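Fatty Acyl-Adenylate Ligase (Escherichia coli, PDB 3PBK) belongs to the AMP-binding enzyme family of the ANL superfamily, with a large N-terminal part and a smaller C-terminal domain around a ligand site. Local coordinates at residues 39-44 / 255-260; 338-343 / 419-424; 488-493 / 500-505. One frame throughout, in Å; residues are numbered along the deposited sequence.

In the fold
The three contacts follow one another along the chain, and none nests in or crosses another. Contact 1 closes the longest loop. It brings the turn between strands 35-39 and 45-50 to the end of helix 251-256, at the surface. Contact 2 opens later and closes a loop of 75 residues. It ties the loop between strands 332-337 and 344-347 to the loop before helix 428-437, beside 1ZZ. Contacts 1 and 2 lie on opposite sides of the chain's centre, with their own centres 32 Å apart. Contact 3 closes the short beta hairpin 490-494 and 500-505 near the C terminus. Its nearest atoms are about 20 Å from contact 2 and about 12 Å from contact 1.

Contact 1: residues 39-44 / 255-260; sequences YDRRCQ and AMRPLQ
D40 OD1 is gripped by two backbone N-H groups. R42 N gives the shorter bond, 2.6 Å to D40 OD1. Q44 N gives the longer one, 3.2 Å to D40 OD1. Both donors meet the oxygen from above the carboxylate plane. The first of these bonds makes an Asx turn, in the loop of the beta hairpin formed by strands 35-39 and 45-50. The bond from D40 N to Q44 O, 3.0 Å, closes the base of the loop. R41, R42 and C43 of this loop touch segment 255-260.

That segment leaves helix 251-256 at R257 and makes a type I turn, closed by Q260 N bonding to R257 O at 2.9 Å. Helix 260-267 follows. Both R257 and Q260 point their CB toward the hairpin.

R257 is extended from CG to NE and crosses R41 obliquely. The guanidinium planes of the two are 59° apart. R257 NH2 lies in the plane of the R41 guanidinium, at its edge, and 3.4 Å from R41 CD. The same NH2 sits over a face of the R42 guanidinium, and those two planes are 79° apart. These are close like charges and not bonds. The cluster would be expected to repel, and its two hairpin arginines are exposed to solvent, which may soften this.

Q260 is bent at chi2 (-58°), which turns its amide to the hairpin. Its CG reaches the R41 carbonyl O. C43 is buried, and of the three hairpin residues only it has its CB directed toward segment 255-260. C43 also contacts K263, and its carbonyl O bonds to K267 NZ, so helix 260-267 holds this end of the loop. C43 SG lies 3.9 Å from Q260 CD.

Contact 2: residues 338-343 / 419-424; sequences LAENAL and SLMSGY. With 1ZZ (5'-O-[(S)-(dodecanoyloxy)(hydroxy)phosphoryl]adenosine), chain C.
A339 N gives a hydrogen bond to the phosphate oxygen O3 of 1ZZ, 2.8 Å away. L338 and L343 also touch the ligand. L338 CB lies by C13 of 1ZZ, and the two methyls of L343 lie along its acyl chain. The segment is part of the AMP-binding fold of the ANL superfamily.

Behind this first shell, E340 faces segment 419-424. M421 N bonds to E340 O at 3.1 Å, from above the carbonyl plane. M421 runs beside E340, with SE 3.7 Å from E340 CG. E340 bends at chi2 (82°) and brings its carboxylate to Y424. Y424 OH donates to the anti lone pair of E340 OE2 at 2.6 Å, with carboxylate and ring planes 89° apart. S184 OG also bonds to E340 OE2. The N341 side chain rests on S419 CB, while S419 OG bonds to N203 of helix 197-211. V193 and L440 pack round E340 and M421.

The E340 carboxylate is buried, yet two hydroxyl groups bond to OE2. That is consistent with an ionised carboxylate, stabilised one residue from the N-H that holds O3.

Contact 3: residues 488-493 / 500-505; sequences GDAIAF and IILQIQ
I491 and Q503 form a hydrogen-bonded antiparallel pair, with two backbone bonds. I491 N bonds to Q503 O at 2.8 Å and is nearly straight, 170° at the hydrogen. The return bond, from Q503 N to I491 O, has the same length. F493 and I501 make the next such pair. Its shorter bond runs from I501 N to F493 O at 2.9 Å.

At the other end Q505 N bonds to D489 O at 3.0 Å. The side chains of these residues add a longer link, Q505 NE2 to D489 OD1 at 3.3 Å. The amide group of Q505 meets this oxygen from above the carboxylate plane, with the oxygen close to the amide plane. The other carboxylate oxygen, OD2, is held by H486 N.

These bonds build the beta hairpin of strands 490-494 and 500-505. It belongs to a three-stranded mixed sheet in the small C-terminal domain, where strand 533-538 runs parallel beside 500-505. Strand axes in the hairpin are 4.6 Å apart at their closest.

A490, A492, L502 and I504 point to one face of the sheet. L502 CD1 lies between the two alanines, 4.0 Å from A490 CB and a similar distance from A492 CB. Helices 472-479 and 511-529 cover this face.

I491, F493, I501 and Q503 point to the other face, under helix 553-564. F493 CG takes the crowded position between N and the carbonyl carbon (chi1 59°). This lays the ring across to the partner strand, with I501 CB over one face, 4.1 Å from F493 CZ. The Q503 amide meets the ring edge, its plane turned 85° from the ring. Q503 NE2 makes a weak bond to D536 on the third strand.

Contact 1: residues 39-44 / 255-260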
loop_
_atom_site.group_PDB
_atom_site.type_symbol
_atom_site.label_atom_id
_atom_site.label_comp_id
_atom_site.label_asym_id
_atom_site.label_seq_id
_atom_site.Cartn_x
_atom_site.Cartn_y
_atom_site.Cartn_z
ATOM N N TYR A 39 -16.646 -6.492 -10.212
ATOM C CA TYR A 39 -16.620 -6.743 -11.644
ATOM C C TYR A 39 -15.622 -7.827 -12.006
ATOM O O TYR A 39 -14.567 -7.925 -11.385
ATOM C CB TYR A 39 -16.289 -5.460 -12.394
ATOM C CG TYR A 39 -17.468 -4.528 -12.551
ATOM C CD1 TYR A 39 -17.820 -3.647 -11.544
ATOM C CD2 TYR A 39 -18.237 -4.535 -13.704
ATOM C CE1 TYR A 39 -18.900 -2.790 -11.685
ATOM C CE2 TYR A 39 -19.320 -3.679 -13.853
ATOM C CZ TYR A 39 -19.645 -2.807 -12.842
ATOM O OH TYR A 39 -20.725 -1.958 -12.980
ATOM N N ASP A 40 -15.962 -8.644 -13.006
ATOM C CA ASP A 40 -15.053 -9.687 -13.494
ATOM C C ASP A 40 -13.988 -9.099 -14.430
ATOM O O ASP A 40 -13.947 -7.890 -14.631
ATOM C CB ASP A 40 -15.823 -10.859 -14.136
ATOM C CG ASP A 40 -16.328 -10.556 -15.559
ATOM O OD1 ASP A 40 -15.877 -9.562 -16.175
ATOM O OD2 ASP A 40 -17.177 -11.334 -16.070
ATOM N N ARG A 41 -13.133 -9.942 -15.001
ATOM C CA ARG A 41 -12.010 -9.439 -15.792
ATOM C C ARG A 41 -12.412 -8.900 -17.171
ATOM O O ARG A 41 -11.564 -8.449 -17.949
ATOM C CB ARG A 41 -10.894 -10.485 -15.913
ATOM C CG ARG A 41 -11.218 -11.658 -16.812
ATOM C CD ARG A 41 -9.957 -12.447 -17.143
ATOM N NE ARG A 41 -10.272 -13.793 -17.616
ATOM C CZ ARG A 41 -10.611 -14.809 -16.821
ATOM N NH1 ARG A 41 -10.688 -14.637 -15.504
ATOM N NH2 ARG A 41 -10.877 -16.003 -17.344
ATOM N N ARG A 42 -13.706 -8.941 -17.466
ATOM C CA ARG A 42 -14.232 -8.325 -18.678
ATOM C C ARG A 42 -15.205 -7.201 -18.341
ATOM O O ARG A 42 -16.164 -6.955 -19.075
ATOM C CB ARG A 42 -14.917 -9.367 -19.558
ATOM C CG ARG A 42 -13.948 -10.277 -20.268
ATOM C CD ARG A 42 -14.600 -10.977 -21.444
ATOM N NE ARG A 42 -13.612 -11.698 -22.242
ATOM C CZ ARG A 42 -13.313 -12.984 -22.079
ATOM N NH1 ARG A 42 -13.935 -13.703 -21.150
ATOM N NH2 ARG A 42 -12.390 -13.550 -22.848
ATOM N N CYS A 43 -14.944 -6.520 -17.229
ATOM C CA CYS A 43 -15.819 -5.456 -16.735
ATOM C C CYS A 43 -17.286 -5.804 -16.868
ATOM O O CYS A 43 -18.059 -5.059 -17.479
ATOM C CB CYS A 43 -15.526 -4.142 -17.438
ATOM S SG CYS A 43 -13.817 -3.701 -17.233
ATOM N N GLN A 44 -17.651 -6.946 -16.297
ATOM C CA GLN A 44 -19.034 -7.375 -16.234
ATOM C C GLN A 44 -19.421 -7.507 -14.772
ATOM O O GLN A 44 -18.701 -8.138 -13.992
ATOM C CB GLN A 44 -19.199 -8.711 -16.954
ATOM C CG GLN A 44 -19.033 -8.610 -18.454
ATOM C CD GLN A 44 -20.015 -7.629 -19.056
ATOM O OE1 GLN A 44 -21.212 -7.666 -18.745
ATOM N NE2 GLN A 44 -19.515 -6.731 -19.909
ATOM N N ALA A 255 -3.629 -7.238 -13.101
ATOM C CA ALA A 255 -2.257 -7.616 -13.440
ATOM C C ALA A 255 -2.156 -8.202 -14.842
ATOM O O ALA A 255 -1.172 -7.984 -15.548
ATOM C CB ALA A 255 -1.718 -8.606 -12.429
HETATM N N MSE A 256 -3.180 -8.954 -15.233
HETATM C CA MSE A 256 -3.191 -9.645 -16.517
HETATM C C MSE A 256 -3.726 -8.750 -17.645
HETATM O O MSE A 256 -3.205 -8.775 -18.760
HETATM C CB MSE A 256 -3.953 -10.980 -16.407
HETATM C CG MSE A 256 -3.055 -12.234 -16.201
HETATM SE SE MSE A 256 -1.398 -12.091 -15.069
HETATM C CE MSE A 256 -2.041 -12.850 -13.364
ATOM N N ARG A 257 -4.747 -7.951 -17.354
ATOM C CA ARG A 257 -5.209 -6.957 -18.316
ATOM C C ARG A 257 -5.321 -5.552 -17.699
ATOM O O ARG A 257 -6.429 -5.074 -17.404
ATOM C CB ARG A 257 -6.545 -7.370 -18.932
ATOM C CG ARG A 257 -6.602 -8.796 -19.460
ATOM C CD ARG A 257 -7.987 -9.065 -20.065
ATOM N NE ARG A 257 -8.396 -10.470 -20.001
ATOM C CZ ARG A 257 -9.471 -10.960 -20.617
ATOM N NH1 ARG A 257 -10.240 -10.153 -21.346
ATOM N NH2 ARG A 257 -9.774 -12.254 -20.508
ATOM N N PRO A 258 -4.171 -4.881 -17.514
ATOM C CA PRO A 258 -4.130 -3.534 -16.946
ATOM C C PRO A 258 -5.268 -2.660 -17.452
ATOM O O PRO A 258 -6.008 -2.111 -16.656
ATOM C CB PRO A 258 -2.792 -2.992 -17.447
ATOM C CG PRO A 258 -1.934 -4.185 -17.560
ATOM C CD PRO A 258 -2.830 -5.355 -17.895
ATOM N N LEU A 259 -5.418 -2.545 -18.761
ATOM C CA LEU A 259 -6.363 -1.592 -19.327
ATOM C C LEU A 259 -7.809 -1.789 -18.872
ATOM O O LEU A 259 -8.655 -0.896 -19.012
ATOM C CB LEU A 259 -6.266 -1.597 -20.850
ATOM C CG LEU A 259 -5.196 -0.663 -21.421
ATOM C CD1 LEU A 259 -5.677 0.785 -21.356
ATOM C CD2 LEU A 259 -3.828 -0.832 -20.732
ATOM N N GLN A 260 -8.103 -2.949 -18.310
ATOM C CA GLN A 260 -9.449 -3.170 -17.811
ATOM C C GLN A 260 -9.790 -2.202 -16.667
ATOM O O GLN A 260 -10.957 -1.957 -16.366
ATOM C CB GLN A 260 -9.644 -4.639 -17.436
ATOM C CG GLN A 260 -9.791 -5.536 -18.665
ATOM C CD GLN A 260 -10.957 -5.110 -19.562
ATOM O OE1 GLN A 260 -12.109 -5.484 -19.322
ATOM N NE2 GLN A 260 -10.660 -4.333 -20.601
#

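Contact 2: residues 338-343 / 419-424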
loop_
_atom_site.group_PDB
_atom_site.type_symbol
_atom_site.label_atom_id
_atom_site.label_comp_id
_atom_site.label_asym_id
_atom_site.label_seq_id
_atom_site.Cartn_x
_atom_site.Cartn_y
_atom_site.Cartn_z
ATOM N N LEU A 338 1.331 5.502 5.282
ATOM C CA LEU A 338 1.794 4.198 5.748
ATOM C C LEU A 338 0.747 3.602 6.665
ATOM O O LEU A 338 -0.196 4.282 7.047
ATOM C CB LEU A 338 3.146 4.282 6.457
ATOM C CG LEU A 338 3.315 5.173 7.676
ATOM C CD1 LEU A 338 4.706 4.980 8.255
ATOM C CD2 LEU A 338 3.077 6.638 7.321
ATOM N N ALA A 339 0.901 2.326 7.001
ATOM C CA ALA A 339 -0.113 1.622 7.774
ATOM C C ALA A 339 -0.121 2.167 9.179
ATOM O O ALA A 339 -1.179 2.275 9.804
ATOM C CB ALA A 339 0.164 0.132 7.783
ATOM N N GLU A 340 1.068 2.534 9.654
ATOM C CA GLU A 340 1.260 2.996 11.019
ATOM C C GLU A 340 0.519 4.300 11.303
ATOM O O GLU A 340 0.552 4.807 12.414
ATOM C CB GLU A 340 2.751 3.151 11.334
ATOM C CG GLU A 340 3.517 1.832 11.535
ATOM C CD GLU A 340 3.950 1.169 10.232
ATOM O OE1 GLU A 340 3.574 1.668 9.147
ATOM O OE2 GLU A 340 4.665 0.141 10.296
ATOM N N ASN A 341 -0.143 4.838 10.289
ATOM C CA ASN A 341 -0.997 6.007 10.440
ATOM C C ASN A 341 -2.362 5.691 9.832
ATOM O O ASN A 341 -3.036 6.578 9.314
ATOM C CB ASN A 341 -0.368 7.216 9.737
ATOM C CG ASN A 341 -1.043 8.545 10.105
ATOM O OD1 ASN A 341 -1.618 9.222 9.251
ATOM N ND2 ASN A 341 -0.957 8.925 11.377
ATOM N N ALA A 342 -2.754 4.417 9.905
ATOM C CA ALA A 342 -3.947 3.903 9.226
ATOM C C ALA A 342 -3.752 3.839 7.704
ATOM O O ALA A 342 -3.799 2.774 7.111
ATOM C CB ALA A 342 -5.191 4.717 9.592
ATOM N N LEU A 343 -3.515 4.983 7.079
ATOM C CA LEU A 343 -3.297 5.019 5.646
ATOM C C LEU A 343 -2.595 6.304 5.194
ATOM O O LEU A 343 -1.418 6.279 4.830
ATOM C CB LEU A 343 -4.627 4.896 4.925
ATOM C CG LEU A 343 -4.642 4.342 3.503
ATOM C CD1 LEU A 343 -5.678 5.099 2.700
ATOM C CD2 LEU A 343 -3.286 4.437 2.848
ATOM N N SER A 419 -4.706 10.165 13.623
ATOM C CA SER A 419 -4.609 8.966 12.803
ATOM C C SER A 419 -3.545 8.000 13.302
ATOM O O SER A 419 -3.632 6.807 13.060
ATOM C CB SER A 419 -4.316 9.345 11.357
ATOM O OG SER A 419 -5.386 10.098 10.815
ATOM N N LEU A 420 -2.540 8.517 13.998
ATOM C CA LEU A 420 -1.426 7.696 14.458
ATOM C C LEU A 420 -1.917 6.437 15.160
ATOM O O LEU A 420 -2.884 6.483 15.926
ATOM C CB LEU A 420 -0.557 8.492 15.421
ATOM C CG LEU A 420 0.951 8.286 15.338
ATOM C CD1 LEU A 420 1.573 8.503 16.700
ATOM C CD2 LEU A 420 1.265 6.906 14.836
HETATM N N MSE A 421 -1.236 5.320 14.910
HETATM C CA MSE A 421 -1.588 4.049 15.519
HETATM C C MSE A 421 -1.367 4.101 17.017
HETATM O O MSE A 421 -0.954 5.127 17.562
HETATM C CB MSE A 421 -0.726 2.944 14.946
HETATM C CG MSE A 421 0.725 3.072 15.333
HETATM SE SE MSE A 421 1.788 1.512 14.816
HETATM C CE MSE A 421 3.526 2.118 15.478
ATOM N N SER A 422 -1.641 2.987 17.684
ATOM C CA SER A 422 -1.452 2.909 19.122
ATOM C C SER A 422 -0.116 2.258 19.405
ATOM O O SER A 422 0.475 2.443 20.474
ATOM C CB SER A 422 -2.586 2.118 19.756
ATOM O OG SER A 422 -3.846 2.693 19.432
ATOM N N GLY A 423 0.356 1.513 18.410
ATOM C CA GLY A 423 1.605 0.781 18.482
ATOM C C GLY A 423 1.434 -0.568 17.812
ATOM O O GLY A 423 0.369 -0.879 17.289
ATOM N N TYR A 424 2.488 -1.372 17.825
ATOM C CA TYR A 424 2.424 -2.715 17.265
ATOM C C TYR A 424 1.842 -3.657 18.288
ATOM O O TYR A 424 2.219 -3.623 19.454
ATOM C CB TYR A 424 3.808 -3.210 16.814
ATOM C CG TYR A 424 4.389 -2.417 15.668
ATOM C CD1 TYR A 424 3.783 -2.421 14.420
ATOM C CD2 TYR A 424 5.536 -1.655 15.839
ATOM C CE1 TYR A 424 4.309 -1.683 13.374
ATOM C CE2 TYR A 424 6.070 -0.918 14.798
ATOM C CZ TYR A 424 5.452 -0.935 13.573
ATOM O OH TYR A 424 5.979 -0.201 12.549
HETATM P P 1ZZ C . 1.961 0.852 3.497
HETATM C C1 1ZZ C . -10.430 7.232 -1.652
HETATM N N1 1ZZ C . 5.615 5.091 0.667
HETATM O O1 1ZZ C . 1.055 2.513 0.747
HETATM C C2 1ZZ C . -9.220 7.445 -0.781
HETATM N N2 1ZZ C . 4.037 6.374 -0.215
HETATM O O2 1ZZ C . 0.727 1.798 2.944
HETATM C C3 1ZZ C . -7.918 6.761 -1.188
HETATM N N3 1ZZ C . 7.556 6.321 -0.450
HETATM O O3 1ZZ C . 2.185 0.782 5.070
HETATM C C4 1ZZ C . -6.687 7.181 -0.363
HETATM N N4 1ZZ C . 6.912 8.092 -1.800
HETATM O O4 1ZZ C . 1.804 -0.450 3.084
HETATM C C5 1ZZ C . -5.254 6.958 -0.859
HETATM N N5 1ZZ C . 4.549 8.642 -2.025
HETATM O O5 1ZZ C . 3.318 1.438 2.897
HETATM C C6 1ZZ C . -4.274 6.843 0.279
HETATM O O6 1ZZ C . 5.205 3.207 1.859
HETATM C C7 1ZZ C . -2.868 7.371 0.150
HETATM O O7 1ZZ C . 8.359 4.356 2.963
HETATM C C8 1ZZ C . -1.793 6.669 0.948
HETATM O O8 1ZZ C . 6.348 4.518 4.987
HETATM C C9 1ZZ C . -0.550 6.117 0.234
HETATM C C10 1ZZ C . -0.062 4.718 0.515
HETATM C C11 1ZZ C . -0.092 4.006 1.796
HETATM C C12 1ZZ C . 0.727 2.804 1.851
HETATM C C13 1ZZ C . 4.083 2.209 3.787
HETATM C C14 1ZZ C . 5.368 2.850 3.245
HETATM C C15 1ZZ C . 5.946 4.202 3.701
HETATM C C16 1ZZ C . 6.985 4.402 2.680
HETATM C C17 1ZZ C . 6.282 4.009 1.426
HETATM C C18 1ZZ C . 4.301 5.302 0.610
HETATM C C19 1ZZ C . 5.273 6.837 -0.668
HETATM C C20 1ZZ C . 6.223 6.087 -0.165
HETATM C C21 1ZZ C . 7.853 7.345 -1.289
HETATM C C22 1ZZ C . 5.569 7.834 -1.487
#

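Contact 3: residues 488-493 / 500-505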
loop_
_atom_site.group_PDB
_atom_site.type_symbol
_atom_site.label_atom_id
_atom_site.label_comp_id
_atom_site.label_asym_id
_atom_site.label_seq_id
_atom_site.Cartn_x
_atom_site.Cartn_y
_atom_site.Cartn_z
ATOM N N GLY A 488 11.135 -2.419 -11.049
ATOM C CA GLY A 488 10.888 -3.450 -10.063
ATOM C C GLY A 488 11.697 -4.690 -10.370
ATOM O O GLY A 488 11.957 -5.511 -9.490
ATOM N N ASP A 489 12.101 -4.819 -11.629
ATOM C CA ASP A 489 12.945 -5.924 -12.052
ATOM C C ASP A 489 14.340 -5.789 -11.454
ATOM O O ASP A 489 15.045 -6.775 -11.280
ATOM C CB ASP A 489 13.039 -5.968 -13.580
ATOM C CG ASP A 489 11.819 -6.592 -14.228
ATOM O OD1 ASP A 489 10.941 -7.119 -13.499
ATOM O OD2 ASP A 489 11.746 -6.555 -15.479
ATOM N N ALA A 490 14.737 -4.562 -11.142
ATOM C CA ALA A 490 16.091 -4.307 -10.661
ATOM C C ALA A 490 16.117 -3.827 -9.215
ATOM O O ALA A 490 15.363 -2.929 -8.842
ATOM C CB ALA A 490 16.800 -3.308 -11.570
ATOM N N ILE A 491 16.991 -4.448 -8.422
ATOM C CA ILE A 491 17.195 -4.120 -7.015
ATOM C C ILE A 491 18.656 -3.779 -6.754
ATOM O O ILE A 491 19.558 -4.529 -7.149
ATOM C CB ILE A 491 16.903 -5.312 -6.125
ATOM C CG1 ILE A 491 15.511 -5.851 -6.387
ATOM C CG2 ILE A 491 17.059 -4.934 -4.666
ATOM C CD1 ILE A 491 15.336 -7.259 -5.855
ATOM N N ALA A 492 18.889 -2.661 -6.072
ATOM C CA ALA A 492 20.239 -2.271 -5.707
ATOM C C ALA A 492 20.396 -2.178 -4.190
ATOM O O ALA A 492 19.496 -1.744 -3.479
ATOM C CB ALA A 492 20.616 -0.965 -6.379
ATOM N N PHE A 493 21.546 -2.617 -3.700
ATOM C CA PHE A 493 21.874 -2.489 -2.290
ATOM C C PHE A 493 23.376 -2.639 -2.102
ATOM O O PHE A 493 24.094 -3.041 -3.023
ATOM C CB PHE A 493 21.116 -3.520 -1.458
ATOM C CG PHE A 493 21.401 -4.937 -1.847
ATOM C CD1 PHE A 493 20.641 -5.571 -2.814
ATOM C CD2 PHE A 493 22.428 -5.641 -1.242
ATOM C CE1 PHE A 493 20.903 -6.880 -3.170
ATOM C CE2 PHE A 493 22.696 -6.942 -1.597
ATOM C CZ PHE A 493 21.932 -7.563 -2.562
ATOM N N ILE A 500 28.791 -2.859 -3.905
ATOM C CA ILE A 500 27.436 -2.559 -4.375
ATOM C C ILE A 500 26.911 -3.598 -5.359
ATOM O O ILE A 500 27.486 -3.801 -6.421
ATOM C CB ILE A 500 27.359 -1.157 -5.024
ATOM C CG1 ILE A 500 27.381 -0.075 -3.943
ATOM C CG2 ILE A 500 26.110 -1.023 -5.881
ATOM C CD1 ILE A 500 27.129 1.304 -4.467
ATOM N N ILE A 501 25.817 -4.258 -5.017
ATOM C CA ILE A 501 25.270 -5.257 -5.921
ATOM C C ILE A 501 23.999 -4.737 -6.574
ATOM O O ILE A 501 23.174 -4.106 -5.920
ATOM C CB ILE A 501 24.976 -6.599 -5.198
ATOM C CG1 ILE A 501 26.271 -7.281 -4.765
ATOM C CG2 ILE A 501 24.171 -7.534 -6.081
ATOM C CD1 ILE A 501 26.516 -7.218 -3.287
ATOM N N LEU A 502 23.855 -4.983 -7.870
ATOM C CA LEU A 502 22.595 -4.740 -8.557
ATOM C C LEU A 502 22.034 -6.059 -9.081
ATOM O O LEU A 502 22.611 -6.666 -9.983
ATOM C CB LEU A 502 22.797 -3.782 -9.726
ATOM C CG LEU A 502 21.617 -3.555 -10.675
ATOM C CD1 LEU A 502 20.476 -2.866 -9.965
ATOM C CD2 LEU A 502 22.058 -2.728 -11.860
ATOM N N GLN A 503 20.913 -6.506 -8.521
ATOM C CA GLN A 503 20.281 -7.726 -8.992
ATOM C C GLN A 503 19.198 -7.396 -10.008
ATOM O O GLN A 503 18.438 -6.454 -9.833
ATOM C CB GLN A 503 19.708 -8.516 -7.824
ATOM C CG GLN A 503 20.688 -8.711 -6.693
ATOM C CD GLN A 503 20.270 -9.811 -5.738
ATOM O OE1 GLN A 503 19.203 -9.757 -5.123
ATOM N NE2 GLN A 503 21.121 -10.822 -5.605
ATOM N N ILE A 504 19.157 -8.163 -11.089
ATOM C CA ILE A 504 18.165 -7.972 -12.140
ATOM C C ILE A 504 17.520 -9.308 -12.500
ATOM O O ILE A 504 18.193 -10.241 -12.945
ATOM C CB ILE A 504 18.781 -7.355 -13.416
ATOM C CG1 ILE A 504 19.565 -6.087 -13.083
ATOM C CG2 ILE A 504 17.700 -7.055 -14.440
ATOM C CD1 ILE A 504 20.173 -5.418 -14.291
ATOM N N GLN A 505 16.215 -9.401 -12.284
ATOM C CA GLN A 505 15.471 -10.572 -12.687
ATOM C C GLN A 505 14.983 -10.277 -14.083
ATOM O O GLN A 505 14.380 -9.233 -14.316
ATOM C CB GLN A 505 14.295 -10.820 -11.744
ATOM C CG GLN A 505 13.209 -9.771 -11.816
ATOM C CD GLN A 505 12.008 -10.133 -10.969
ATOM O OE1 GLN A 505 12.109 -10.949 -10.046
ATOM N NE2 GLN A 505 10.859 -9.528 -11.275
#